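Local coordinates for ribonucleoside-diphosphate reductase subunit beta (Clostridium botulinum, PDB 6ZJK), which probably serves as the iron-binding, radical-generating small (R2) subunit of a class I ribonucleotide reductase, which reduces ribonucleoside diphosphates to deoxyribonucleotides, at residues N192-I197 / S257-E262; Q270-G275 / N308-A313; S39-N44 / P188-F193. One frame throughout, in Å; residues are numbered along the deposited sequence.

Interaction 1: residues N192-I197 / S257-E262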
ATOM      1  N   ASN A 192      24.162  -0.200  -0.642  1.00 58.00           N
ATOM      2  CA  ASN A 192      23.190  -0.884   0.203  1.00 58.61           C
ATOM      3  C   ASN A 192      21.813  -0.917  -0.442  1.00 57.51           C
ATOM      4  O   ASN A 192      21.057  -1.879  -0.254  1.00 55.84           O
ATOM      5  CB  ASN A 192      23.117  -0.216   1.574  1.00 61.18           C
ATOM      6  CG  ASN A 192      24.403  -0.367   2.363  1.00 67.17           C
ATOM      7  OD1 ASN A 192      25.192  -1.277   2.112  1.00 65.77           O
ATOM      8  ND2 ASN A 192      24.602   0.501   3.346  1.00 68.43           N
ATOM      9  N   PHE A 193      21.486   0.098  -1.209  1.00 56.30           N
ATOM     10  CA  PHE A 193      20.197   0.179  -1.860  1.00 52.67           C
ATOM     11  C   PHE A 193      20.068  -0.870  -2.941  1.00 53.28           C
ATOM     12  O   PHE A 193      19.077  -1.547  -2.994  1.00 51.42           O
ATOM     13  CB  PHE A 193      19.975   1.596  -2.382  1.00 52.02           C
ATOM     14  CG  PHE A 193      18.710   1.785  -3.143  1.00 53.20           C
ATOM     15  CD1 PHE A 193      17.519   1.928  -2.502  1.00 51.92           C
ATOM     16  CD2 PHE A 193      18.729   1.861  -4.499  1.00 54.96           C
ATOM     17  CE1 PHE A 193      16.354   2.107  -3.205  1.00 54.58           C
ATOM     18  CE2 PHE A 193      17.575   2.030  -5.216  1.00 53.29           C
ATOM     19  CZ  PHE A 193      16.385   2.162  -4.565  1.00 54.11           C
ATOM     20  N   LEU A 194      21.086  -1.024  -3.776  1.00 50.74           N
ATOM     21  CA  LEU A 194      21.067  -2.001  -4.850  1.00 50.14           C
ATOM     22  C   LEU A 194      21.136  -3.439  -4.362  1.00 51.83           C
ATOM     23  O   LEU A 194      20.559  -4.307  -4.948  1.00 47.51           O
ATOM     24  CB  LEU A 194      22.170  -1.737  -5.846  1.00 46.84           C
ATOM     25  CG  LEU A 194      22.104  -0.443  -6.639  1.00 57.18           C
ATOM     26  CD1 LEU A 194      23.357  -0.258  -7.454  1.00 53.82           C
ATOM     27  CD2 LEU A 194      20.885  -0.387  -7.523  1.00 47.51           C
ATOM     28  N   ARG A 195      21.847  -3.676  -3.272  1.00 51.08           N
ATOM     29  CA  ARG A 195      21.920  -5.008  -2.701  1.00 51.05           C
ATOM     30  C   ARG A 195      20.533  -5.363  -2.140  1.00 49.47           C
ATOM     31  O   ARG A 195      20.079  -6.458  -2.278  1.00 43.46           O
ATOM     32  CB  ARG A 195      23.016  -5.107  -1.653  1.00 55.09           C
ATOM     33  CG  ARG A 195      24.423  -5.023  -2.195  1.00 57.47           C
ATOM     34  CD  ARG A 195      25.469  -5.455  -1.185  1.00 63.92           C
ATOM     35  NE  ARG A 195      26.063  -4.319  -0.503  1.00 65.55           N
ATOM     36  CZ  ARG A 195      27.180  -3.718  -0.890  1.00 67.12           C
ATOM     37  NH1 ARG A 195      27.830  -4.139  -1.950  1.00 62.42           N
ATOM     38  NH2 ARG A 195      27.644  -2.683  -0.226  1.00 68.58           N
ATOM     39  N   ALA A 196      19.823  -4.393  -1.626  1.00 47.89           N
ATOM     40  CA  ALA A 196      18.500  -4.658  -1.137  1.00 47.61           C
ATOM     41  C   ALA A 196      17.525  -4.960  -2.255  1.00 49.86           C
ATOM     42  O   ALA A 196      16.608  -5.694  -2.074  1.00 46.06           O
ATOM     43  CB  ALA A 196      18.002  -3.528  -0.320  1.00 43.29           C
ATOM     44  N   ILE A 197      17.748  -4.388  -3.419  1.00 44.22           N
ATOM     45  CA  ILE A 197      16.874  -4.620  -4.518  1.00 41.94           C
ATOM     46  C   ILE A 197      17.062  -6.026  -4.991  1.00 41.70           C
ATOM     47  O   ILE A 197      16.155  -6.694  -5.280  1.00 42.89           O
ATOM     48  CB  ILE A 197      17.142  -3.642  -5.676  1.00 45.36           C
ATOM     49  CG1 ILE A 197      16.872  -2.207  -5.265  1.00 49.87           C
ATOM     50  CG2 ILE A 197      16.341  -4.017  -6.884  1.00 38.55           C
ATOM     51  CD1 ILE A 197      15.455  -1.835  -5.124  1.00 50.18           C
ATOM     52  N   SER A 257      25.232   3.429 -14.933  1.00 50.79           N
ATOM     53  CA  SER A 257      26.182   2.427 -15.408  1.00 50.98           C
ATOM     54  C   SER A 257      27.516   2.505 -14.678  1.00 59.01           C
ATOM     55  O   SER A 257      28.189   1.479 -14.517  1.00 56.76           O
ATOM     56  CB  SER A 257      26.387   2.567 -16.913  1.00 55.37           C
ATOM     57  OG  SER A 257      27.033   3.786 -17.229  1.00 62.24           O
ATOM     58  N   HIS A 258      27.894   3.687 -14.180  1.00 54.67           N
ATOM     59  CA  HIS A 258      29.147   3.805 -13.440  1.00 58.02           C
ATOM     60  C   HIS A 258      29.109   3.054 -12.112  1.00 61.55           C
ATOM     61  O   HIS A 258      30.172   2.685 -11.601  1.00 59.15           O
ATOM     62  CB  HIS A 258      29.487   5.278 -13.198  1.00 52.31           C
ATOM     63  CG  HIS A 258      28.477   6.000 -12.360  1.00 63.87           C
ATOM     64  ND1 HIS A 258      27.272   6.451 -12.864  1.00 59.84           N
ATOM     65  CD2 HIS A 258      28.477   6.326 -11.045  1.00 62.87           C
ATOM     66  CE1 HIS A 258      26.582   7.030 -11.899  1.00 64.29           C
ATOM     67  NE2 HIS A 258      27.290   6.968 -10.785  1.00 70.00           N
ATOM     68  N   ILE A 259      27.924   2.808 -11.550  1.00 56.85           N
ATOM     69  CA  ILE A 259      27.836   2.017 -10.319  1.00 59.77           C
ATOM     70  C   ILE A 259      27.761   0.522 -10.611  1.00 58.89           C
ATOM     71  O   ILE A 259      28.372  -0.289  -9.902  1.00 57.28           O
ATOM     72  CB  ILE A 259      26.628   2.484  -9.477  1.00 55.93           C
ATOM     73  CG1 ILE A 259      26.807   3.927  -9.036  1.00 58.54           C
ATOM     74  CG2 ILE A 259      26.465   1.599  -8.256  1.00 61.60           C
ATOM     75  CD1 ILE A 259      27.979   4.088  -8.096  1.00 64.99           C
ATOM     76  N   PHE A 260      27.066   0.142 -11.686  1.00 56.70           N
ATOM     77  CA  PHE A 260      26.941  -1.256 -12.088  1.00 56.39           C
ATOM     78  C   PHE A 260      28.225  -1.718 -12.769  1.00 58.52           C
ATOM     79  O   PHE A 260      28.294  -1.914 -13.983  1.00 63.54           O
ATOM     80  CB  PHE A 260      25.755  -1.451 -13.011  1.00 53.91           C
ATOM     81  CG  PHE A 260      24.463  -1.658 -12.298  1.00 49.65           C
ATOM     82  CD1 PHE A 260      23.837  -0.613 -11.645  1.00 50.21           C
ATOM     83  CD2 PHE A 260      23.861  -2.906 -12.297  1.00 53.25           C
ATOM     84  CE1 PHE A 260      22.618  -0.815 -10.997  1.00 47.67           C
ATOM     85  CE2 PHE A 260      22.645  -3.118 -11.646  1.00 50.28           C
ATOM     86  CZ  PHE A 260      22.028  -2.076 -10.999  1.00 48.42           C
ATOM     87  N   THR A 261      29.251  -1.907 -11.950  1.00 57.39           N
ATOM     88  CA  THR A 261      30.503  -2.415 -12.471  1.00 59.32           C
ATOM     89  C   THR A 261      30.384  -3.917 -12.709  1.00 64.78           C
ATOM     90  O   THR A 261      29.451  -4.575 -12.235  1.00 57.13           O
ATOM     91  CB  THR A 261      31.652  -2.108 -11.503  1.00 57.86           C
ATOM     92  OG1 THR A 261      31.418  -2.749 -10.240  1.00 59.93           O
ATOM     93  CG2 THR A 261      31.780  -0.605 -11.282  1.00 62.51           C
ATOM     94  N   GLU A 262      31.329  -4.474 -13.473  1.00 61.45           N
ATOM     95  CA  GLU A 262      31.634  -5.898 -13.565  1.00 57.76           C
ATOM     96  C   GLU A 262      31.558  -6.548 -12.193  1.00 60.54           C
ATOM     97  O   GLU A 262      31.226  -7.732 -12.084  1.00 60.48           O
ATOM     98  CB  GLU A 262      32.997  -6.141 -14.212  1.00 67.48           C
ATOM     99  CG  GLU A 262      33.053  -7.445 -14.999  1.00 70.44           C
ATOM    100  CD  GLU A 262      33.937  -7.355 -16.239  1.00 82.36           C
ATOM    101  OE1 GLU A 262      33.429  -7.570 -17.362  1.00 85.01           O
ATOM    102  OE2 GLU A 262      35.145  -7.054 -16.091  1.00 80.96           O
TER
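Leu194 meets Ile259 and Phe260 with the two methyls of its branched end, and every close approach between 192-197 and 257-262 passes through that one leucine. Its CB bond is directed at the opposing loop, and CG lies beside the backbone N and anti to the carbonyl carbon (chi1 -65°), which sends CD1 and CD2 out from the helix. CD1 touches two residues at once: it lies 3.7 Å from CG2 of Ile259 and equally 3.7 Å from CE1 of Phe260. CD2 adds a second touch on the ring, 3.9 Å from Phe260 CE1, so both methyls of the leucine approach the CE1-CZ side of the ring, from the same side of its plane. CD1 comes to the ring obliquely.

On the loop side the two residues present themselves differently. The CB bond of Ile259 is aimed at the helix, and its CG2 branch alone does the touching. Phe260 starts out across the line between the segments, and its ring then swings in so that CE1 and CZ reach the leucine methyls. Phe260 is also the centre of an inverse gamma turn, closed by a bond of 2.8 Å from Thr261 N to Ile259 O. No hydrogen bond links the two segments, and the 113 Å² buried between them is apolar.

The turn joins helix 225-255 to helix 262-287, which begins just after the N-cap residue Thr261, whose OG1 bonds to Leu264 N. Leu194 also packs on Leu252 of the former helix and on Leu264 and Phe268 of the latter, so helix 190-220 lies against both helices beside the turn that connects them.

Interaction 2: residues Q270-G275 / N308-A313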
ATOM      1  N   GLN A 270      26.666 -13.806  -6.627  1.00 49.75           N
ATOM      2  CA  GLN A 270      26.996 -14.494  -5.412  1.00 50.92           C
ATOM      3  C   GLN A 270      25.888 -14.454  -4.384  1.00 54.63           C
ATOM      4  O   GLN A 270      25.778 -15.338  -3.580  1.00 51.72           O
ATOM      5  CB  GLN A 270      28.249 -13.946  -4.790  1.00 52.61           C
ATOM      6  CG  GLN A 270      29.493 -14.298  -5.560  1.00 53.93           C
ATOM      7  CD  GLN A 270      29.680 -15.768  -5.804  1.00 62.49           C
ATOM      8  OE1 GLN A 270      29.841 -16.517  -4.886  1.00 56.79           O
ATOM      9  NE2 GLN A 270      29.707 -16.165  -7.051  1.00 55.26           N
ATOM     10  N   MET A 271      25.049 -13.427  -4.437  1.00 48.63           N
ATOM     11  CA  MET A 271      23.924 -13.281  -3.561  1.00 46.22           C
ATOM     12  C   MET A 271      22.976 -14.352  -3.940  1.00 46.19           C
ATOM     13  O   MET A 271      22.434 -14.980  -3.116  1.00 49.89           O
ATOM     14  CB  MET A 271      23.265 -11.921  -3.732  1.00 49.03           C
ATOM     15  CG  MET A 271      24.035 -10.764  -3.146  1.00 48.64           C
ATOM     16  SD  MET A 271      23.155  -9.221  -3.002  1.00 50.80           S
ATOM     17  CE  MET A 271      21.809  -9.680  -1.987  1.00 45.65           C
ATOM     18  N   MET A 272      22.767 -14.564  -5.200  1.00 44.77           N
ATOM     19  CA  MET A 272      21.911 -15.599  -5.624  1.00 46.85           C
ATOM     20  C   MET A 272      22.459 -16.985  -5.236  1.00 52.33           C
ATOM     21  O   MET A 272      21.708 -17.843  -4.923  1.00 48.94           O
ATOM     22  CB  MET A 272      21.731 -15.467  -7.092  1.00 38.13           C
ATOM     23  CG  MET A 272      20.911 -16.491  -7.761  1.00 42.02           C
ATOM     24  SD  MET A 272      19.199 -16.567  -7.305  1.00 44.81           S
ATOM     25  CE  MET A 272      18.399 -15.395  -8.336  1.00 40.78           C
ATOM     26  N   ARG A 273      23.773 -17.182  -5.314  1.00 46.88           N
ATOM     27  CA  ARG A 273      24.408 -18.432  -4.946  1.00 49.51           C
ATOM     28  C   ARG A 273      24.125 -18.753  -3.490  1.00 50.51           C
ATOM     29  O   ARG A 273      23.742 -19.811  -3.187  1.00 48.58           O
ATOM     30  CB  ARG A 273      25.910 -18.402  -5.211  1.00 49.68           C
ATOM     31  CG  ARG A 273      26.587 -19.763  -5.119  1.00 58.30           C
ATOM     32  CD  ARG A 273      28.088 -19.732  -5.142  1.00 58.39           C
ATOM     33  NE  ARG A 273      28.581 -18.911  -4.060  1.00 64.84           N
ATOM     34  CZ  ARG A 273      28.848 -19.374  -2.860  1.00 71.21           C
ATOM     35  NH1 ARG A 273      28.706 -20.656  -2.637  1.00 74.68           N
ATOM     36  NH2 ARG A 273      29.253 -18.585  -1.888  1.00 74.62           N
ATOM     37  N   MET A 274      24.322 -17.795  -2.617  1.00 53.25           N
ATOM     38  CA  MET A 274      24.075 -18.116  -1.245  1.00 59.94           C
ATOM     39  C   MET A 274      22.612 -18.313  -0.986  1.00 53.77           C
ATOM     40  O   MET A 274      22.214 -19.273  -0.407  1.00 54.48           O
ATOM     41  CB  MET A 274      24.509 -16.976  -0.383  1.00 57.32           C
ATOM     42  CG  MET A 274      25.983 -16.721  -0.306  1.00 69.62           C
ATOM     43  SD  MET A 274      26.883 -17.904   0.702  1.00104.10           S
ATOM     44  CE  MET A 274      28.539 -17.300   0.473  1.00 79.44           C
ATOM     45  N   GLY A 275      21.711 -17.586  -1.596  1.00 47.70           N
ATOM     46  CA  GLY A 275      20.310 -17.804  -1.447  1.00 47.27           C
ATOM     47  C   GLY A 275      19.908 -19.159  -1.881  1.00 49.66           C
ATOM     48  O   GLY A 275      19.122 -19.743  -1.237  1.00 45.27           O
ATOM     49  N   ASN A 308      18.769 -20.292 -12.531  1.00 45.97           N
ATOM     50  CA  ASN A 308      19.231 -20.036 -13.897  1.00 47.92           C
ATOM     51  C   ASN A 308      18.254 -19.122 -14.628  1.00 43.77           C
ATOM     52  O   ASN A 308      18.666 -18.175 -15.308  1.00 40.74           O
ATOM     53  CB  ASN A 308      19.385 -21.342 -14.682  1.00 41.00           C
ATOM     54  CG  ASN A 308      20.467 -22.245 -14.124  1.00 43.45           C
ATOM     55  OD1 ASN A 308      21.344 -21.823 -13.371  1.00 43.00           O
ATOM     56  ND2 ASN A 308      20.395 -23.505 -14.489  1.00 44.51           N
ATOM     57  N   LEU A 309      16.950 -19.401 -14.507  1.00 41.67           N
ATOM     58  CA  LEU A 309      15.945 -18.540 -15.132  1.00 44.36           C
ATOM     59  C   LEU A 309      16.016 -17.124 -14.566  1.00 42.14           C
ATOM     60  O   LEU A 309      15.983 -16.143 -15.312  1.00 40.14           O
ATOM     61  CB  LEU A 309      14.539 -19.109 -14.905  1.00 44.04           C
ATOM     62  CG  LEU A 309      14.187 -20.561 -15.263  1.00 52.20           C
ATOM     63  CD1 LEU A 309      12.702 -20.823 -14.953  1.00 48.22           C
ATOM     64  CD2 LEU A 309      14.524 -20.914 -16.688  1.00 53.66           C
ATOM     65  N   ARG A 310      16.116 -17.001 -13.236  1.00 44.39           N
ATOM     66  CA  ARG A 310      16.096 -15.685 -12.608  1.00 39.42           C
ATOM     67  C   ARG A 310      17.291 -14.843 -13.029  1.00 43.50           C
ATOM     68  O   ARG A 310      17.139 -13.656 -13.330  1.00 39.62           O
ATOM     69  CB  ARG A 310      16.065 -15.823 -11.087  1.00 38.21           C
ATOM     70  CG  ARG A 310      14.969 -16.709 -10.560  1.00 39.40           C
ATOM     71  CD  ARG A 310      13.581 -16.283 -11.040  1.00 41.59           C
ATOM     72  NE  ARG A 310      12.533 -17.070 -10.393  1.00 38.35           N
ATOM     73  CZ  ARG A 310      11.514 -17.642 -11.033  1.00 41.09           C
ATOM     74  NH1 ARG A 310      11.397 -17.519 -12.346  1.00 35.43           N
ATOM     75  NH2 ARG A 310      10.616 -18.349 -10.352  1.00 37.33           N
ATOM     76  N   LEU A 311      18.483 -15.448 -13.092  1.00 43.43           N
ATOM     77  CA  LEU A 311      19.679 -14.688 -13.436  1.00 45.74           C
ATOM     78  C   LEU A 311      19.660 -14.268 -14.900  1.00 44.30           C
ATOM     79  O   LEU A 311      19.986 -13.118 -15.227  1.00 40.82           O
ATOM     80  CB  LEU A 311      20.944 -15.496 -13.115  1.00 45.96           C
ATOM     81  CG  LEU A 311      21.325 -15.606 -11.630  1.00 43.27           C
ATOM     82  CD1 LEU A 311      22.648 -16.348 -11.455  1.00 44.22           C
ATOM     83  CD2 LEU A 311      21.414 -14.259 -10.959  1.00 42.02           C
ATOM     84  N   VAL A 312      19.250 -15.173 -15.793  1.00 47.64           N
ATOM     85  CA  VAL A 312      19.103 -14.921 -17.226  1.00 47.31           C
ATOM     86  C   VAL A 312      18.233 -13.693 -17.460  1.00 46.75           C
ATOM     87  O   VAL A 312      18.472 -12.902 -18.385  1.00 45.71           O
ATOM     88  CB  VAL A 312      18.519 -16.166 -17.917  1.00 46.32           C
ATOM     89  CG1 VAL A 312      17.807 -15.779 -19.205  1.00 51.42           C
ATOM     90  CG2 VAL A 312      19.615 -17.186 -18.188  1.00 51.99           C
ATOM     91  N   ALA A 313      17.145 -13.651 -16.691  1.00 39.50           N
ATOM     92  CA  ALA A 313      16.115 -12.626 -16.849  1.00 39.72           C
ATOM     93  C   ALA A 313      16.601 -11.229 -16.487  1.00 43.55           C
ATOM     94  O   ALA A 313      15.958 -10.249 -16.880  1.00 44.11           O
ATOM     95  CB  ALA A 313      14.885 -12.978 -16.023  1.00 42.37           C
TER
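Met272 buries 71 Å² against 308-313, more than Leu311 (40 Å²) and Arg310 (21 Å²), and it touches both of them with different parts of its chain. CG stands anti to the backbone N (chi1 177°), and bends at the next two torsions fold the thioether round, so that CG packs on Leu311 while the methyl CE reaches Arg310 and still lies 4.2 Å from Leu311 CD2. Met272 CG rests 3.9 Å from Leu311 CD2 and 4.0 Å from Leu311 CG, and Met272 CE is 3.6 Å from Arg310 CB. Met272 and Leu311 run past each other in opposite directions, each CB bond aimed at the other helix; the nearest CA atoms, those of Met272 and Leu311, are 8.2 Å apart.

Arg310 contributes only the root of its side chain. Its CB bond points toward Met272, but the chain bends at chi2 (-55°) and leads the guanidinium group away, to a bond from NE to the carbonyl O of Gly205 and a cation-pi contact with Tyr209. Aliphatic and charged ends thus serve separate surroundings: the CB end packs on the methionine methyl, and the polar end is occupied on helix 190-220. Ile206 of that same helix touches both Met272 and Arg310.

With no hydrogen bond between the segments, helices 262-287 and 296-313 are joined here by Met272 packed on Leu311 and on the aliphatic root of Arg310. Such helix-on-helix packing is the build of the all-helical, ferritin-like fold of ribonucleotide reductase small subunits, which encloses the iron site; here a bound iron(III) ion lies about 11 Å from the side chain of Arg310.

Interaction 3: residues S39-N44 / P188-F193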
ATOM      1  N   SER A  39      14.006  10.251 -13.968  1.00 44.92           N
ATOM      2  CA  SER A  39      14.817   9.052 -13.765  1.00 46.22           C
ATOM      3  C   SER A  39      14.251   8.250 -12.597  1.00 43.36           C
ATOM      4  O   SER A  39      13.374   8.715 -11.865  1.00 42.31           O
ATOM      5  CB  SER A  39      16.286   9.403 -13.514  1.00 44.09           C
ATOM      6  OG  SER A  39      16.388  10.266 -12.394  1.00 48.07           O
ATOM      7  N   MET A  40      14.792   7.050 -12.402  1.00 44.60           N
ATOM      8  CA  MET A  40      14.387   6.112 -11.352  1.00 45.85           C
ATOM      9  C   MET A  40      14.735   6.586  -9.970  1.00 46.09           C
ATOM     10  O   MET A  40      13.979   6.497  -9.087  1.00 45.45           O
ATOM     11  CB  MET A  40      14.937   4.711 -11.591  1.00 44.14           C
ATOM     12  CG  MET A  40      14.281   3.599 -10.800  1.00 43.70           C
ATOM     13  SD  MET A  40      12.628   3.195 -11.211  1.00 46.99           S
ATOM     14  CE  MET A  40      12.805   2.466 -12.785  1.00 45.44           C
ATOM     15  N   ILE A  41      15.933   7.052  -9.817  1.00 46.44           N
ATOM     16  CA  ILE A  41      16.382   7.635  -8.600  1.00 46.36           C
ATOM     17  C   ILE A  41      17.036   8.964  -8.935  1.00 50.16           C
ATOM     18  O   ILE A  41      17.386   9.210 -10.045  1.00 50.09           O
ATOM     19  CB  ILE A  41      17.330   6.735  -7.801  1.00 50.12           C
ATOM     20  CG1 ILE A  41      18.521   6.324  -8.618  1.00 50.30           C
ATOM     21  CG2 ILE A  41      16.602   5.518  -7.298  1.00 39.31           C
ATOM     22  CD1 ILE A  41      19.680   5.891  -7.788  1.00 50.97           C
ATOM     23  N   ASN A  42      17.199   9.800  -7.944  1.00 47.91           N
ATOM     24  CA  ASN A  42      17.788  11.110  -8.058  1.00 51.00           C
ATOM     25  C   ASN A  42      17.111  12.061  -9.068  1.00 49.26           C
ATOM     26  O   ASN A  42      17.686  12.984  -9.456  1.00 54.60           O
ATOM     27  CB  ASN A  42      19.305  11.057  -8.305  1.00 53.64           C
ATOM     28  CG  ASN A  42      20.100  10.418  -7.181  1.00 58.09           C
ATOM     29  OD1 ASN A  42      19.962  10.745  -6.045  1.00 56.02           O
ATOM     30  ND2 ASN A  42      20.964   9.533  -7.540  1.00 55.92           N
ATOM     31  N   GLY A  43      15.873  11.856  -9.432  1.00 48.49           N
ATOM     32  CA  GLY A  43      15.226  12.722 -10.394  1.00 50.91           C
ATOM     33  C   GLY A  43      14.491  13.890  -9.739  1.00 50.46           C
ATOM     34  O   GLY A  43      14.121  13.832  -8.565  1.00 53.71           O
ATOM     35  N   ASN A  44      14.287  14.956 -10.515  1.00 43.38           N
ATOM     36  CA  ASN A  44      13.606  16.165 -10.035  1.00 46.32           C
ATOM     37  C   ASN A  44      12.106  15.995 -10.262  1.00 49.62           C
ATOM     38  O   ASN A  44      11.530  16.515 -11.219  1.00 52.06           O
ATOM     39  CB  ASN A  44      14.136  17.402 -10.764  1.00 47.95           C
ATOM     40  CG  ASN A  44      13.571  18.713 -10.211  1.00 52.90           C
ATOM     41  OD1 ASN A  44      13.197  18.797  -9.045  1.00 57.03           O
ATOM     42  ND2 ASN A  44      13.500  19.736 -11.058  1.00 53.22           N
ATOM     43  N   PRO A 188      21.395   4.638   4.519  1.00 74.14           N
ATOM     44  CA  PRO A 188      20.947   4.890   3.165  1.00 71.81           C
ATOM     45  C   PRO A 188      22.037   5.266   2.186  1.00 73.28           C
ATOM     46  O   PRO A 188      22.264   6.412   2.000  1.00 78.04           O
ATOM     47  CB  PRO A 188      20.018   6.066   3.335  1.00 71.57           C
ATOM     48  CG  PRO A 188      19.734   6.155   4.742  1.00 66.47           C
ATOM     49  CD  PRO A 188      20.962   5.694   5.416  1.00 70.86           C
ATOM     50  N   GLU A 189      22.673   4.291   1.578  1.00 66.82           N
ATOM     51  CA  GLU A 189      23.731   4.488   0.600  1.00 70.38           C
ATOM     52  C   GLU A 189      23.405   3.700  -0.668  1.00 66.75           C
ATOM     53  O   GLU A 189      22.654   2.718  -0.636  1.00 61.02           O
ATOM     54  CB  GLU A 189      25.074   4.052   1.213  1.00 71.37           C
ATOM     55  CG  GLU A 189      26.325   4.400   0.426  1.00 73.99           C
ATOM     56  CD  GLU A 189      26.723   3.309  -0.546  1.00 72.07           C
ATOM     57  OE1 GLU A 189      27.442   3.611  -1.526  1.00 69.84           O
ATOM     58  OE2 GLU A 189      26.332   2.144  -0.309  1.00 71.76           O
ATOM     59  N   ILE A 190      23.998   4.117  -1.795  1.00 62.81           N
ATOM     60  CA  ILE A 190      23.506   3.533  -3.044  1.00 61.21           C
ATOM     61  C   ILE A 190      23.859   2.051  -3.150  1.00 64.11           C
ATOM     62  O   ILE A 190      23.036   1.234  -3.582  1.00 61.71           O
ATOM     63  CB  ILE A 190      24.024   4.319  -4.265  1.00 67.01           C
ATOM     64  CG1 ILE A 190      23.536   3.653  -5.552  1.00 65.87           C
ATOM     65  CG2 ILE A 190      25.542   4.408  -4.273  1.00 63.94           C
ATOM     66  CD1 ILE A 190      22.067   3.882  -5.843  1.00 60.66           C
ATOM     67  N   HIS A 191      25.010   1.599  -2.642  1.00 64.67           N
ATOM     68  CA  HIS A 191      25.345   0.182  -2.750  1.00 64.82           C
ATOM     69  C   HIS A 191      24.433  -0.663  -1.868  1.00 57.87           C
ATOM     70  O   HIS A 191      23.970  -1.732  -2.288  1.00 56.61           O
ATOM     71  CB  HIS A 191      26.810  -0.047  -2.397  1.00 63.17           C
ATOM     72  CG  HIS A 191      27.754   0.507  -3.414  1.00 69.11           C
ATOM     73  ND1 HIS A 191      28.321   1.759  -3.293  1.00 69.50           N
ATOM     74  CD2 HIS A 191      28.183   0.013  -4.601  1.00 68.47           C
ATOM     75  CE1 HIS A 191      29.090   1.995  -4.340  1.00 66.35           C
ATOM     76  NE2 HIS A 191      29.020   0.954  -5.150  1.00 66.73           N
ATOM     77  N   ASN A 192      24.162  -0.200  -0.642  1.00 58.00           N
ATOM     78  CA  ASN A 192      23.190  -0.884   0.203  1.00 58.61           C
ATOM     79  C   ASN A 192      21.813  -0.917  -0.442  1.00 57.51           C
ATOM     80  O   ASN A 192      21.057  -1.879  -0.254  1.00 55.84           O
ATOM     81  CB  ASN A 192      23.117  -0.216   1.574  1.00 61.18           C
ATOM     82  CG  ASN A 192      24.403  -0.367   2.363  1.00 67.17           C
ATOM     83  OD1 ASN A 192      25.192  -1.277   2.112  1.00 65.77           O
ATOM     84  ND2 ASN A 192      24.602   0.501   3.346  1.00 68.43           N
ATOM     85  N   PHE A 193      21.486   0.098  -1.209  1.00 56.30           N
ATOM     86  CA  PHE A 193      20.197   0.179  -1.860  1.00 52.67           C
ATOM     87  C   PHE A 193      20.068  -0.870  -2.941  1.00 53.28           C
ATOM     88  O   PHE A 193      19.077  -1.547  -2.994  1.00 51.42           O
ATOM     89  CB  PHE A 193      19.975   1.596  -2.382  1.00 52.02           C
ATOM     90  CG  PHE A 193      18.710   1.785  -3.143  1.00 53.20           C
ATOM     91  CD1 PHE A 193      17.519   1.928  -2.502  1.00 51.92           C
ATOM     92  CD2 PHE A 193      18.729   1.861  -4.499  1.00 54.96           C
ATOM     93  CE1 PHE A 193      16.354   2.107  -3.205  1.00 54.58           C
ATOM     94  CE2 PHE A 193      17.575   2.030  -5.216  1.00 53.29           C
ATOM     95  CZ  PHE A 193      16.385   2.162  -4.565  1.00 54.11           C
TER
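The N-terminal turn of helix 190-220, capped by Glu189, receives the side chain of Ile41 from the loop that precedes helix 58-68. Ile41 CD1 lies 3.7 Å from Ile190 CD1, two methyl ends meeting between side chains that cross at about a right angle. The other branch, CG2, approaches Phe193 CE2 at 4.2 Å, obliquely to the ring. With CG1 between the backbone N and the carbonyl carbon (chi1 56°), CG2 falls beside the N, and the two branches reach different residues.

Glu189 caps the turn that carries Ile190. Glu189 OE2 accepts from Asn192 N at 3.2 Å, met nearly along its C-O axis, and more weakly from His191 N. OE1 uses its syn lone pair for His191 ND1 at 2.7 Å, a fairly straight bond (N-H...O 161°) that lies close to the ring plane and holds imidazole and carboxylate together. In a fold that is mainly helical and has no strands, this is a loop-to-helix-start contact, and Met23 covers Ile190 and Phe193 as well.

Within the loop, Ser39 OG donates to the carbonyl O of Ile41 at 2.8 Å, from above the carbonyl plane. Met40 N bonds to Glu255 OE1, and Gly43 N to Thr122 OG1.

Overall arrangement
All three contacts are apolar, with no hydrogen bond between their segments, but they differ in what they join: interaction 2 is helix against helix, and interactions 1 and 3 are loop against helix. In each, two of the three touching residues are buried and none is exposed, so all are buried; interaction 2 lies nearest the chain centre, about 14 Å from it, against 20 and 22 Å. Interactions 1 and 3 share Asn192 and Phe193, yet Leu194 meets one loop while Ile190 and Phe193 meet the other. Their groups are aliphatic and aromatic; interaction 2 includes an arginine whose charged end is held elsewhere. Interactions 1 and 2 touch through Arg195 O and Met271 CE; 2 and 3 do not.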